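Local coordinates for TerD domain-containing protein (Streptomyces avermitilis, PDB 2QNG) that is of unknown function but belongs to the TerD family and binds two calcium ions, at residues R31-A36 and L137-G142; A36-P41 and F94-V99; T49-V54 and R127-V132; L133-R138 and D149-V154. One frame throughout, in Å; residues are numbered along the deposited sequence. Where two conformers were deposited one is given.

Contact 1: residues R31-A36 and L137-G142; sequences RKVELA and LRMREG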
loop_
_atom_site.group_PDB
_atom_site.type_symbol
_atom_site.label_atom_id
_atom_site.label_comp_id
_atom_site.label_asym_id
_atom_site.label_seq_id
_atom_site.Cartn_x
_atom_site.Cartn_y
_atom_site.Cartn_z
ATOM N N ARG A 31 8.158 -14.048 -4.174
ATOM C CA ARG A 31 7.097 -15.014 -3.837
ATOM C C ARG A 31 6.096 -14.513 -2.777
ATOM O O ARG A 31 4.916 -14.855 -2.811
ATOM C CB ARG A 31 7.690 -16.346 -3.337
ATOM C CG ARG A 31 8.739 -17.021 -4.216
ATOM C CD ARG A 31 8.113 -17.868 -5.252
ATOM N NE ARG A 31 9.112 -18.489 -6.127
ATOM C CZ ARG A 31 9.700 -19.663 -5.908
ATOM N NH1 ARG A 31 9.408 -20.392 -4.834
ATOM N NH2 ARG A 31 10.578 -20.112 -6.786
ATOM N N LYS A 32 6.579 -13.747 -1.808
ATOM C CA LYS A 32 5.753 -13.285 -0.695
ATOM C C LYS A 32 6.353 -11.985 -0.217
ATOM O O LYS A 32 7.574 -11.892 -0.026
ATOM C CB LYS A 32 5.792 -14.294 0.442
ATOM C CG LYS A 32 4.884 -13.965 1.605
ATOM C CD LYS A 32 4.856 -15.104 2.593
ATOM C CE LYS A 32 4.143 -14.700 3.858
ATOM N NZ LYS A 32 4.173 -15.781 4.878
ATOM N N VAL A 33 5.491 -10.996 0.006
ATOM C CA VAL A 33 5.915 -9.637 0.373
ATOM C C VAL A 33 5.186 -9.234 1.647
ATOM O O VAL A 33 4.006 -9.551 1.831
ATOM C CB VAL A 33 5.568 -8.617 -0.768
ATOM C CG1 VAL A 33 5.798 -7.150 -0.396
ATOM C CG2 VAL A 33 6.355 -8.964 -2.005
ATOM N N GLU A 34 5.896 -8.517 2.500
ATOM C CA GLU A 34 5.270 -7.854 3.635
ATOM C C GLU A 34 5.482 -6.367 3.447
ATOM O O GLU A 34 6.606 -5.943 3.222
ATOM C CB GLU A 34 5.925 -8.325 4.930
ATOM C CG GLU A 34 5.400 -7.751 6.265
ATOM C CD GLU A 34 6.500 -7.784 7.358
ATOM O OE1 GLU A 34 6.975 -8.927 7.612
ATOM O OE2 GLU A 34 6.910 -6.690 7.887
ATOM N N LEU A 35 4.407 -5.584 3.512
ATOM C CA LEU A 35 4.533 -4.131 3.501
ATOM C C LEU A 35 4.153 -3.636 4.902
ATOM O O LEU A 35 3.060 -3.914 5.369
ATOM C CB LEU A 35 3.588 -3.541 2.444
ATOM C CG LEU A 35 3.422 -2.019 2.443
ATOM C CD1 LEU A 35 4.702 -1.174 2.407
ATOM C CD2 LEU A 35 2.528 -1.630 1.274
ATOM N N ALA A 36 5.054 -2.906 5.558
ATOM C CA ALA A 36 4.775 -2.390 6.896
ATOM C C ALA A 36 4.851 -0.871 6.884
ATOM O O ALA A 36 5.697 -0.315 6.179
ATOM C CB ALA A 36 5.796 -2.959 7.876
ATOM N N LEU A 137 7.889 3.439 5.808
ATOM C CA LEU A 137 7.454 2.159 5.270
ATOM C C LEU A 137 8.643 1.242 5.065
ATOM O O LEU A 137 9.757 1.703 4.813
ATOM C CB LEU A 137 6.674 2.350 3.952
ATOM C CG LEU A 137 7.447 2.752 2.706
ATOM C CD1 LEU A 137 7.996 1.519 1.950
ATOM C CD2 LEU A 137 6.545 3.550 1.793
ATOM N N ARG A 138 8.368 -0.057 5.090
ATOM C CA ARG A 138 9.354 -1.080 4.745
ATOM C C ARG A 138 8.648 -2.178 3.982
ATOM O O ARG A 138 7.590 -2.631 4.389
ATOM C CB ARG A 138 9.992 -1.684 6.012
ATOM C CG ARG A 138 11.107 -2.703 5.738
ATOM C CD ARG A 138 11.545 -3.388 7.043
ATOM N NE ARG A 138 10.472 -4.209 7.624
ATOM C CZ ARG A 138 10.590 -4.852 8.789
ATOM N NH1 ARG A 138 11.716 -4.750 9.469
ATOM N NH2 ARG A 138 9.591 -5.582 9.265
HETATM N N MSE A 139 9.272 -2.620 2.912
HETATM C CA MSE A 139 8.774 -3.778 2.194
HETATM C C MSE A 139 9.854 -4.828 2.179
HETATM O O MSE A 139 11.013 -4.513 1.935
HETATM C CB MSE A 139 8.382 -3.434 0.768
HETATM C CG MSE A 139 6.934 -3.098 0.633
HETATM SE SE MSE A 139 6.421 -2.660 -1.175
HETATM C CE MSE A 139 7.456 -1.034 -1.322
ATOM N N ARG A 140 9.451 -6.069 2.464
ATOM C CA ARG A 140 10.421 -7.142 2.402
ATOM C C ARG A 140 9.836 -8.442 1.874
ATOM O O ARG A 140 8.609 -8.633 1.802
ATOM C CB ARG A 140 11.072 -7.359 3.752
ATOM C CG ARG A 140 10.112 -7.845 4.772
ATOM C CD ARG A 140 10.813 -8.047 6.077
ATOM N NE ARG A 140 9.928 -8.658 7.057
ATOM C CZ ARG A 140 10.320 -9.023 8.275
ATOM N NH1 ARG A 140 11.578 -8.822 8.661
ATOM N NH2 ARG A 140 9.453 -9.582 9.104
ATOM N N GLU A 141 10.757 -9.280 1.408
ATOM C CA GLU A 141 10.433 -10.644 1.038
ATOM C C GLU A 141 11.165 -11.537 2.002
ATOM O O GLU A 141 12.397 -11.549 2.009
ATOM C CB GLU A 141 10.864 -11.027 -0.354
ATOM C CG GLU A 141 10.643 -12.555 -0.447
ATOM C CD GLU A 141 10.591 -13.104 -1.804
ATOM O OE1 GLU A 141 11.368 -12.632 -2.660
ATOM O OE2 GLU A 141 9.794 -14.052 -1.956
ATOM N N GLY A 142 10.433 -12.273 2.830
ATOM C CA GLY A 142 11.088 -12.977 3.924
ATOM C C GLY A 142 11.822 -11.956 4.778
ATOM O O GLY A 142 11.246 -10.973 5.253
HETATM O O HOH W 1 7.516 -12.206 3.265
HETATM O O HOH W 2 8.243 -5.059 5.983
HETATM O O HOH W 3 8.705 -10.720 5.881
#

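Contact 2: residues A36-P41 and F94-V99; sequences AVKWDP and FGWDEV. With CA (calcium ion), chain B; CA (calcium ion), chain C.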
loop_
_atom_site.group_PDB
_atom_site.type_symbol
_atom_site.label_atom_id
_atom_site.label_comp_id
_atom_site.label_asym_id
_atom_site.label_seq_id
_atom_site.Cartn_x
_atom_site.Cartn_y
_atom_site.Cartn_z
ATOM N N ALA A 36 5.054 -2.906 5.558
ATOM C CA ALA A 36 4.775 -2.390 6.896
ATOM C C ALA A 36 4.851 -0.871 6.884
ATOM O O ALA A 36 5.697 -0.315 6.179
ATOM C CB ALA A 36 5.796 -2.959 7.876
ATOM N N VAL A 37 3.968 -0.223 7.656
ATOM C CA VAL A 37 3.911 1.243 7.703
ATOM C C VAL A 37 3.847 1.657 9.164
ATOM O O VAL A 37 3.185 1.000 9.972
ATOM C CB VAL A 37 2.695 1.751 6.890
ATOM C CG1 VAL A 37 2.555 3.277 6.967
ATOM C CG2 VAL A 37 2.860 1.320 5.446
ATOM N N LYS A 38 4.551 2.743 9.485
ATOM C CA LYS A 38 4.569 3.288 10.841
ATOM C C LYS A 38 4.405 4.797 10.799
ATOM O O LYS A 38 4.733 5.444 9.794
ATOM C CB LYS A 38 5.878 2.939 11.569
ATOM C CG LYS A 38 7.071 3.817 11.162
ATOM C CD LYS A 38 8.417 3.151 11.438
ATOM C CE LYS A 38 8.830 3.235 12.884
ATOM N NZ LYS A 38 9.740 2.095 13.258
ATOM N N TRP A 39 3.893 5.346 11.892
ATOM C CA TRP A 39 3.828 6.783 12.095
ATOM C C TRP A 39 3.617 7.041 13.574
ATOM O O TRP A 39 3.346 6.116 14.359
ATOM C CB TRP A 39 2.734 7.452 11.238
ATOM C CG TRP A 39 1.337 7.072 11.572
ATOM C CD1 TRP A 39 0.444 7.816 12.299
ATOM C CD2 TRP A 39 0.643 5.855 11.212
ATOM N NE1 TRP A 39 -0.771 7.159 12.388
ATOM C CE2 TRP A 39 -0.675 5.960 11.716
ATOM C CE3 TRP A 39 0.979 4.730 10.456
ATOM C CZ2 TRP A 39 -1.629 4.958 11.536
ATOM C CZ3 TRP A 39 0.026 3.727 10.275
ATOM C CH2 TRP A 39 -1.263 3.842 10.819
ATOM N N ASP A 40 3.761 8.304 13.959
ATOM C CA ASP A 40 3.524 8.735 15.330
ATOM C C ASP A 40 2.182 9.465 15.394
ATOM O O ASP A 40 1.739 10.057 14.407
ATOM C CB ASP A 40 4.648 9.661 15.784
ATOM C CG ASP A 40 5.989 8.945 15.951
ATOM O OD1 ASP A 40 6.011 7.688 16.065
ATOM O OD2 ASP A 40 7.036 9.639 15.977
ATOM N N PRO A 41 1.501 9.401 16.545
ATOM C CA PRO A 41 0.169 10.006 16.627
ATOM C C PRO A 41 0.164 11.528 16.535
ATOM O O PRO A 41 1.179 12.176 16.819
ATOM C CB PRO A 41 -0.351 9.578 18.012
ATOM C CG PRO A 41 0.741 8.940 18.696
ATOM C CD PRO A 41 1.882 8.692 17.773
ATOM N N PHE A 94 4.662 1.707 19.370
ATOM C CA PHE A 94 6.023 1.696 18.864
ATOM C C PHE A 94 6.148 0.630 17.774
ATOM O O PHE A 94 5.463 -0.378 17.801
ATOM C CB PHE A 94 6.949 1.366 20.060
ATOM C CG PHE A 94 8.423 1.413 19.746
ATOM C CD1 PHE A 94 9.099 2.621 19.676
ATOM C CD2 PHE A 94 9.134 0.228 19.558
ATOM C CE1 PHE A 94 10.478 2.636 19.387
ATOM C CE2 PHE A 94 10.493 0.244 19.279
ATOM C CZ PHE A 94 11.142 1.444 19.187
ATOM N N GLY A 95 7.048 0.838 16.824
ATOM C CA GLY A 95 7.249 -0.180 15.801
ATOM C C GLY A 95 6.222 -0.067 14.689
ATOM O O GLY A 95 5.642 1.007 14.478
ATOM N N TRP A 96 6.002 -1.164 13.970
ATOM C CA TRP A 96 5.134 -1.097 12.790
ATOM C C TRP A 96 3.667 -1.051 13.205
ATOM O O TRP A 96 3.220 -1.868 14.004
ATOM C CB TRP A 96 5.445 -2.279 11.869
ATOM C CG TRP A 96 6.869 -2.208 11.396
ATOM C CD1 TRP A 96 7.915 -2.976 11.824
ATOM C CD2 TRP A 96 7.431 -1.229 10.500
ATOM N NE1 TRP A 96 9.070 -2.561 11.216
ATOM C CE2 TRP A 96 8.815 -1.481 10.414
ATOM C CE3 TRP A 96 6.895 -0.183 9.755
ATOM C CZ2 TRP A 96 9.666 -0.724 9.589
ATOM C CZ3 TRP A 96 7.736 0.583 8.955
ATOM C CH2 TRP A 96 9.106 0.306 8.882
ATOM N N ASP A 97 2.938 -0.056 12.697
ATOM C CA ASP A 97 1.540 0.136 13.083
ATOM C C ASP A 97 0.561 -0.628 12.206
ATOM O O ASP A 97 -0.493 -1.053 12.682
ATOM C CB ASP A 97 1.176 1.624 13.053
ATOM C CG ASP A 97 1.990 2.426 14.035
ATOM O OD1 ASP A 97 1.854 2.208 15.267
ATOM O OD2 ASP A 97 2.767 3.289 13.606
ATOM N N GLU A 98 0.907 -0.821 10.936
ATOM C CA GLU A 98 0.006 -1.524 10.032
ATOM C C GLU A 98 0.859 -2.336 9.075
ATOM O O GLU A 98 1.875 -1.859 8.572
ATOM C CB GLU A 98 -0.889 -0.494 9.330
ATOM C CG GLU A 98 -2.012 -1.049 8.459
ATOM C CD GLU A 98 -3.183 -0.065 8.305
ATOM O OE1 GLU A 98 -3.553 0.644 9.276
ATOM O OE2 GLU A 98 -3.764 -0.023 7.208
ATOM N N VAL A 99 0.467 -3.595 8.876
ATOM C CA VAL A 99 1.269 -4.554 8.132
ATOM C C VAL A 99 0.344 -5.331 7.219
ATOM O O VAL A 99 -0.714 -5.772 7.652
ATOM C CB VAL A 99 2.014 -5.538 9.078
ATOM C CG1 VAL A 99 2.888 -6.495 8.280
ATOM C CG2 VAL A 99 2.852 -4.776 10.132
HETATM CA CA CA B . 3.315 4.233 15.781
HETATM CA CA CA C . -5.154 2.696 9.550
HETATM O O HOH W 4 4.457 5.774 17.201
HETATM O O HOH W 5 5.500 3.628 15.160
HETATM O O HOH W 6 -6.977 1.324 10.054
#

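Contact 3: residues T49-V54 and R127-V132; sequences TDLDIV and RTFVGV. With CA (calcium ion), chain C.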
loop_
_atom_site.group_PDB
_atom_site.type_symbol
_atom_site.label_atom_id
_atom_site.label_comp_id
_atom_site.label_asym_id
_atom_site.label_seq_id
_atom_site.Cartn_x
_atom_site.Cartn_y
_atom_site.Cartn_z
ATOM N N THR A 49 -4.290 10.869 13.350
ATOM C CA THR A 49 -3.631 10.564 12.092
ATOM C C THR A 49 -3.845 9.070 11.818
ATOM O O THR A 49 -3.437 8.223 12.648
ATOM C CB THR A 49 -2.127 10.824 12.176
ATOM O OG1 THR A 49 -1.891 12.206 12.442
ATOM C CG2 THR A 49 -1.447 10.452 10.890
ATOM N N ASP A 50 -4.448 8.733 10.670
ATOM C CA ASP A 50 -4.780 7.344 10.353
ATOM C C ASP A 50 -4.317 7.084 8.930
ATOM O O ASP A 50 -4.857 7.659 7.992
ATOM C CB ASP A 50 -6.307 7.171 10.472
ATOM C CG ASP A 50 -6.770 5.743 10.199
ATOM O OD1 ASP A 50 -5.903 4.834 10.007
ATOM O OD2 ASP A 50 -8.009 5.539 10.164
ATOM N N LEU A 51 -3.284 6.262 8.792
ATOM C CA LEU A 51 -2.822 5.783 7.503
ATOM C C LEU A 51 -3.374 4.388 7.293
ATOM O O LEU A 51 -3.463 3.616 8.264
ATOM C CB LEU A 51 -1.275 5.749 7.427
ATOM C CG LEU A 51 -0.557 7.096 7.161
ATOM C CD1 LEU A 51 -0.930 8.231 8.141
ATOM C CD2 LEU A 51 0.951 6.887 7.129
ATOM N N ASP A 52 -3.733 4.070 6.048
ATOM C CA ASP A 52 -4.184 2.723 5.721
ATOM C C ASP A 52 -3.382 2.183 4.556
ATOM O O ASP A 52 -3.180 2.878 3.559
ATOM C CB ASP A 52 -5.653 2.725 5.297
ATOM C CG ASP A 52 -6.611 2.981 6.456
ATOM O OD1 ASP A 52 -6.278 2.752 7.619
ATOM O OD2 ASP A 52 -7.756 3.383 6.193
ATOM N N ILE A 53 -2.964 0.914 4.660
ATOM C CA ILE A 53 -2.352 0.216 3.527
ATOM C C ILE A 53 -3.482 -0.330 2.648
ATOM O O ILE A 53 -4.485 -0.865 3.154
ATOM C CB ILE A 53 -1.471 -0.946 4.003
ATOM C CG1 ILE A 53 -0.371 -0.440 4.939
ATOM C CG2 ILE A 53 -0.880 -1.656 2.801
ATOM C CD1 ILE A 53 0.449 -1.563 5.571
ATOM N N VAL A 54 -3.295 -0.178 1.339
ATOM C CA VAL A 54 -4.260 -0.743 0.393
ATOM C C VAL A 54 -3.506 -1.414 -0.743
ATOM O O VAL A 54 -2.438 -0.962 -1.166
ATOM C CB VAL A 54 -5.291 0.313 -0.127
ATOM C CG1 VAL A 54 -4.582 1.463 -0.729
ATOM C CG2 VAL A 54 -6.259 -0.311 -1.138
ATOM N N ARG A 127 -4.921 16.364 5.488
ATOM C CA ARG A 127 -3.609 16.000 6.017
ATOM C C ARG A 127 -2.813 15.379 4.915
ATOM O O ARG A 127 -3.277 14.434 4.268
ATOM C CB ARG A 127 -3.746 15.024 7.195
ATOM C CG ARG A 127 -2.437 14.779 7.937
ATOM C CD ARG A 127 -2.571 13.758 9.064
ATOM N NE ARG A 127 -3.540 14.169 10.070
ATOM C CZ ARG A 127 -3.268 14.979 11.087
ATOM N NH1 ARG A 127 -2.044 15.478 11.249
ATOM N NH2 ARG A 127 -4.235 15.308 11.939
ATOM N N THR A 128 -1.622 15.918 4.681
ATOM C CA THR A 128 -0.704 15.343 3.701
ATOM C C THR A 128 0.472 14.685 4.413
ATOM O O THR A 128 0.571 14.749 5.648
ATOM C CB THR A 128 -0.179 16.412 2.733
ATOM O OG1 THR A 128 0.697 17.303 3.439
ATOM C CG2 THR A 128 -1.343 17.213 2.116
ATOM N N PHE A 129 1.379 14.035 3.666
ATOM C CA PHE A 129 2.469 13.340 4.369
ATOM C C PHE A 129 3.333 14.231 5.256
ATOM O O PHE A 129 3.835 13.751 6.280
ATOM C CB PHE A 129 3.293 12.455 3.423
ATOM C CG PHE A 129 2.564 11.208 3.004
ATOM C CD1 PHE A 129 2.432 10.123 3.865
ATOM C CD2 PHE A 129 1.970 11.138 1.755
ATOM C CE1 PHE A 129 1.716 8.984 3.478
ATOM C CE2 PHE A 129 1.254 9.994 1.358
ATOM C CZ PHE A 129 1.134 8.931 2.228
ATOM N N VAL A 130 3.487 15.519 4.912
ATOM C CA VAL A 130 4.287 16.397 5.776
ATOM C C VAL A 130 3.579 16.617 7.128
ATOM O O VAL A 130 4.230 16.930 8.150
ATOM C CB VAL A 130 4.621 17.758 5.084
ATOM C CG1 VAL A 130 3.411 18.678 5.058
ATOM C CG2 VAL A 130 5.826 18.422 5.752
ATOM N N GLY A 131 2.250 16.453 7.131
ATOM C CA GLY A 131 1.419 16.577 8.342
ATOM C C GLY A 131 1.304 15.278 9.146
ATOM O O GLY A 131 0.580 15.232 10.132
ATOM N N VAL A 132 1.989 14.226 8.709
ATOM C CA VAL A 132 2.082 12.987 9.455
ATOM C C VAL A 132 3.436 12.999 10.174
ATOM O O VAL A 132 4.472 13.290 9.565
ATOM C CB VAL A 132 2.014 11.784 8.507
ATOM C CG1 VAL A 132 2.190 10.454 9.278
ATOM C CG2 VAL A 132 0.704 11.803 7.732
HETATM CA CA CA C . -5.154 2.696 9.550
HETATM O O HOH W 6 -6.977 1.324 10.054
#

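Contact 4: residues L133-R138 and D149-V154; sequences LNPGLR and DDFGGV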
loop_
_atom_site.group_PDB
_atom_site.type_symbol
_atom_site.label_atom_id
_atom_site.label_comp_id
_atom_site.label_asym_id
_atom_site.label_seq_id
_atom_site.Cartn_x
_atom_site.Cartn_y
_atom_site.Cartn_z
ATOM N N LEU A 133 3.433 12.685 11.475
ATOM C CA LEU A 133 4.686 12.682 12.229
ATOM C C LEU A 133 5.444 11.379 12.027
ATOM O O LEU A 133 4.940 10.296 12.340
ATOM C CB LEU A 133 4.456 12.930 13.718
ATOM C CG LEU A 133 5.737 13.084 14.544
ATOM C CD1 LEU A 133 6.626 14.217 14.011
ATOM C CD2 LEU A 133 5.371 13.336 15.993
ATOM N N ASN A 134 6.655 11.519 11.492
ATOM C CA ASN A 134 7.586 10.424 11.287
ATOM C C ASN A 134 7.018 9.197 10.595
ATOM O O ASN A 134 7.141 8.081 11.119
ATOM C CB ASN A 134 8.223 10.033 12.619
ATOM C CG ASN A 134 8.932 11.183 13.245
ATOM O OD1 ASN A 134 9.674 11.888 12.562
ATOM N ND2 ASN A 134 8.672 11.430 14.527
ATOM N N PRO A 135 6.427 9.379 9.400
ATOM C CA PRO A 135 5.917 8.221 8.656
ATOM C C PRO A 135 7.059 7.407 8.074
ATOM O O PRO A 135 8.127 7.943 7.733
ATOM C CB PRO A 135 5.128 8.864 7.507
ATOM C CG PRO A 135 5.859 10.177 7.247
ATOM C CD PRO A 135 6.218 10.639 8.653
ATOM N N GLY A 136 6.832 6.116 7.944
ATOM C CA GLY A 136 7.857 5.246 7.366
ATOM C C GLY A 136 7.212 4.023 6.790
ATOM O O GLY A 136 6.133 3.600 7.249
ATOM N N LEU A 137 7.889 3.439 5.808
ATOM C CA LEU A 137 7.454 2.159 5.270
ATOM C C LEU A 137 8.643 1.242 5.065
ATOM O O LEU A 137 9.757 1.703 4.813
ATOM C CB LEU A 137 6.674 2.350 3.952
ATOM C CG LEU A 137 7.447 2.752 2.706
ATOM C CD1 LEU A 137 7.996 1.519 1.950
ATOM C CD2 LEU A 137 6.545 3.550 1.793
ATOM N N ARG A 138 8.368 -0.057 5.090
ATOM C CA ARG A 138 9.354 -1.080 4.745
ATOM C C ARG A 138 8.648 -2.178 3.982
ATOM O O ARG A 138 7.590 -2.631 4.389
ATOM C CB ARG A 138 9.992 -1.684 6.012
ATOM C CG ARG A 138 11.107 -2.703 5.738
ATOM C CD ARG A 138 11.545 -3.388 7.043
ATOM N NE ARG A 138 10.472 -4.209 7.624
ATOM C CZ ARG A 138 10.590 -4.852 8.789
ATOM N NH1 ARG A 138 11.716 -4.750 9.469
ATOM N NH2 ARG A 138 9.591 -5.582 9.265
ATOM N N ASP A 149 11.160 3.770 2.962
ATOM C CA ASP A 149 10.955 5.169 2.571
ATOM C C ASP A 149 10.354 5.943 3.732
ATOM O O ASP A 149 9.679 5.365 4.582
ATOM C CB ASP A 149 10.033 5.220 1.354
ATOM C CG ASP A 149 10.251 6.466 0.516
ATOM O OD1 ASP A 149 11.165 6.458 -0.345
ATOM O OD2 ASP A 149 9.505 7.438 0.706
ATOM N N ASP A 150 10.570 7.258 3.728
ATOM C CA ASP A 150 9.985 8.137 4.729
ATOM C C ASP A 150 8.929 9.079 4.123
ATOM O O ASP A 150 8.523 10.041 4.776
ATOM C CB ASP A 150 11.062 8.950 5.449
ATOM C CG ASP A 150 11.840 9.861 4.511
ATOM O OD1 ASP A 150 11.541 9.912 3.292
ATOM O OD2 ASP A 150 12.764 10.553 5.019
ATOM N N PHE A 151 8.501 8.805 2.883
ATOM C CA PHE A 151 7.490 9.617 2.175
ATOM C C PHE A 151 7.987 11.041 1.881
ATOM O O PHE A 151 7.210 11.919 1.537
ATOM C CB PHE A 151 6.181 9.655 2.962
ATOM C CG PHE A 151 5.547 8.312 3.125
ATOM C CD1 PHE A 151 4.691 7.803 2.139
ATOM C CD2 PHE A 151 5.789 7.544 4.273
ATOM C CE1 PHE A 151 4.074 6.558 2.298
ATOM C CE2 PHE A 151 5.179 6.294 4.429
ATOM C CZ PHE A 151 4.323 5.815 3.444
ATOM N N GLY A 152 9.300 11.231 1.961
ATOM C CA GLY A 152 9.884 12.585 1.796
ATOM C C GLY A 152 9.766 13.123 0.370
ATOM O O GLY A 152 9.977 14.335 0.137
ATOM N N GLY A 153 9.437 12.253 -0.585
ATOM C CA GLY A 153 9.234 12.664 -1.971
ATOM C C GLY A 153 7.793 13.002 -2.319
ATOM O O GLY A 153 7.500 13.412 -3.447
ATOM N N VAL A 154 6.878 12.769 -1.375
ATOM C CA VAL A 154 5.446 12.992 -1.600
ATOM C C VAL A 154 4.834 13.793 -0.444
ATOM O O VAL A 154 3.707 13.535 -0.021
ATOM C CB VAL A 154 4.683 11.642 -1.848
ATOM C CG1 VAL A 154 5.181 11.012 -3.129
ATOM C CG2 VAL A 154 4.831 10.670 -0.674
#

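Contact 1: residues R31-A36 and L137-G142
E34 offers its carboxylate to two arginines of the antiparallel partner strand, R138 and R140, and the three form a salt-bridge network on the face they share with A36. With CG anti to the backbone N (chi1 -179°), the glutamate runs alongside R140. In the conformer described, E34 OE1 lies near the R140 guanidinium plane and accepts from both NE and NH2, the latter at 3.0 Å on its syn lone pair. E34 OE2 takes R138 NH2 at 3.2 Å. Replaced by alanine, the position would probably leave R138 and R140 without the carboxylate they share, their guanidinium groups freer to turn.

Backbone bonds zip the strands together, as in E34 N to R140 O and A36 N to R138 O, both 2.8 Å. At the N-terminal end of strand 33-40, E141 OE2 stands in for a carbonyl, gripping R31 N at 2.8 Å and K32 N at 3.2 Å from one face of its carboxylate.

On the apolar face, L35 CD1 leans on CG of M139, a selenomethionine, in the conformer described, and lies 4.3 Å from L137 CD1. Strand 98-102 flanks strand 33-40 on its other edge, while V33, L35 and L137 pack against strand 159-167 of the second sheet.

Contact 2: residues A36-P41 and F94-V99
V37 and E98 pair as neighbours in an antiparallel sheet, where strand 33-40 meets the start of strand 98-102 close to both calcium ions. V37 N donates to E98 O at 2.8 Å, and A36 faces V99 as the adjoining non-hydrogen-bonded pair. The small methyl of A36 leaves room for an indole: its CB comes within 3.5 Å of W96 CE3. K38, in the conformer described, crosses one face of the same ring; its CD makes a CH-pi contact and its NZ a cation-pi contact, 4.6 Å from the centroid of the six-membered ring and close to the ring normal.

Just before strand 98-102 the pairing slips by one residue. D97 N and E98 N both donate to V37 O, which makes this a classic beta bulge, and D97, the extra residue, points its side chain toward the opposing strand. There it chelates one calcium ion through OD1 and OD2. OD2 also receives W39 N at 2.9 Å in a nearly straight bond (165°), so a backbone N-H steadies a ligand carboxylate. W39 O binds the same ion at 2.4 Å, and G91, G93 and two waters complete the site. The W39 indole receives D97 CB over one face, 4.1 Å from the centroid of its six-membered ring, while its NE1 is held by T49 O. In the conformer described, E98 OE1 coordinates the second calcium ion, and OE2 accepts from I53 N.

Contact 3: residues T49-V54 and R127-V132
T49 and L51 belong to a calcium-binding segment at the start of strand 51-59, and they pack against V132 and its neighbours in the loop that carries the 3-10 turn 129-131. Three successive residues bind the ion: D50 OD1 at 2.3 Å, L51 O at 2.3 Å and D52 OD1 at 2.2 Å, with S88, E98 and a water completing the sphere. The two aspartates suit the metal with hard oxygen ligands. L51 gives it only a backbone oxygen, so its branched side chain can point toward the loop, as that of T49 does.

There L51 and V132 reach toward each other tip to tip, L51 CD1 standing 3.9 Å from V132 CG2. L51 CD2 lies at the edge of the F129 ring, near its plane. V132 also touches T49 CG2 through its CG1, at 4.0 Å. These apolar groups continue into the core, where F129 and V132 both meet I120 of strand 111-120 and V132 meets W39.

The loop is kept in shape by its own bonds: G131 N donates to T128 O, and V132 N to F129 O. A glycine is well placed at G131, since a CB there would crowd R127 CG. R127 bends at its third torsion (chi3 -60°), which brings NH1 back to G131 O at 2.9 Å, within the guanidinium plane. T49 OG1, hydrogen-bonded to S42 OG, rests over the centre of one face of that guanidinium, 3.4 Å from R127 CZ.

Contact 4: residues L133-R138 and D149-V154
D149 O receives the backbone N-H of L137 at 2.9 Å and is also approached by G136 CA, a C-H contact of 3.3 Å. In return D149 N donates to L137 O at 3.1 Å, so L137 and D149 form an antiparallel hydrogen-bonded pair. Their side chains lie side by side, L137 CG being 3.8 Å from D149 CB.

Beyond this pair segment 149-154 leaves the sheet through two successive Asx turns. D149 OD2 accepts from F151 N at 2.8 Å, and D150 OD1 accepts from G152 N; a CB at residue 152 would clash with that oxygen, so glycine fits the place. A type I turn from F151 to V154 follows.

F151, at positive phi, swings its ring back across the strand. Its CG is anti to the carbonyl carbon (chi1 -63°), which sets the ring obliquely between P135 and L137. F151 CD2 meets P135 CB at 3.6 Å, F151 CZ meets L137 CD2 at 3.6 Å, and the backbone N of G136 lies at the ring edge. A serine in place of F151 would probably open a gap between P135 and L137 and leave F129, whose ring stacks on it, without its aromatic partner.

Strand 135-141 lies between strands 33-40 and 144-149. L137 and F151 both press on V162 of strand 159-167, and D149 touches I179 of strand 173-182, both in the other sheet.

In the fold
Contacts 1, 2 and 4 all draw on one five-stranded antiparallel sheet. Contacts 1 and 2 divide strand 33-40 between them, sharing A36 with centres about 14 Å apart, and contacts 1 and 4 overlap on strand 135-141. Contact 3 joins the second sheet, through the start of strand 51-59, to the loop leading into strand 135-141; its centre is about 11 Å from that of contact 2 and 10 Å from that of contact 4. Along the chain, contacts 2 and 3 interlock, both nested within the loop closed by contact 1; contact 4 follows them in series, beginning where contact 1 ends. Contacts 2 and 3 meet at a shared calcium ion, so that metal ties together the two facing sheets.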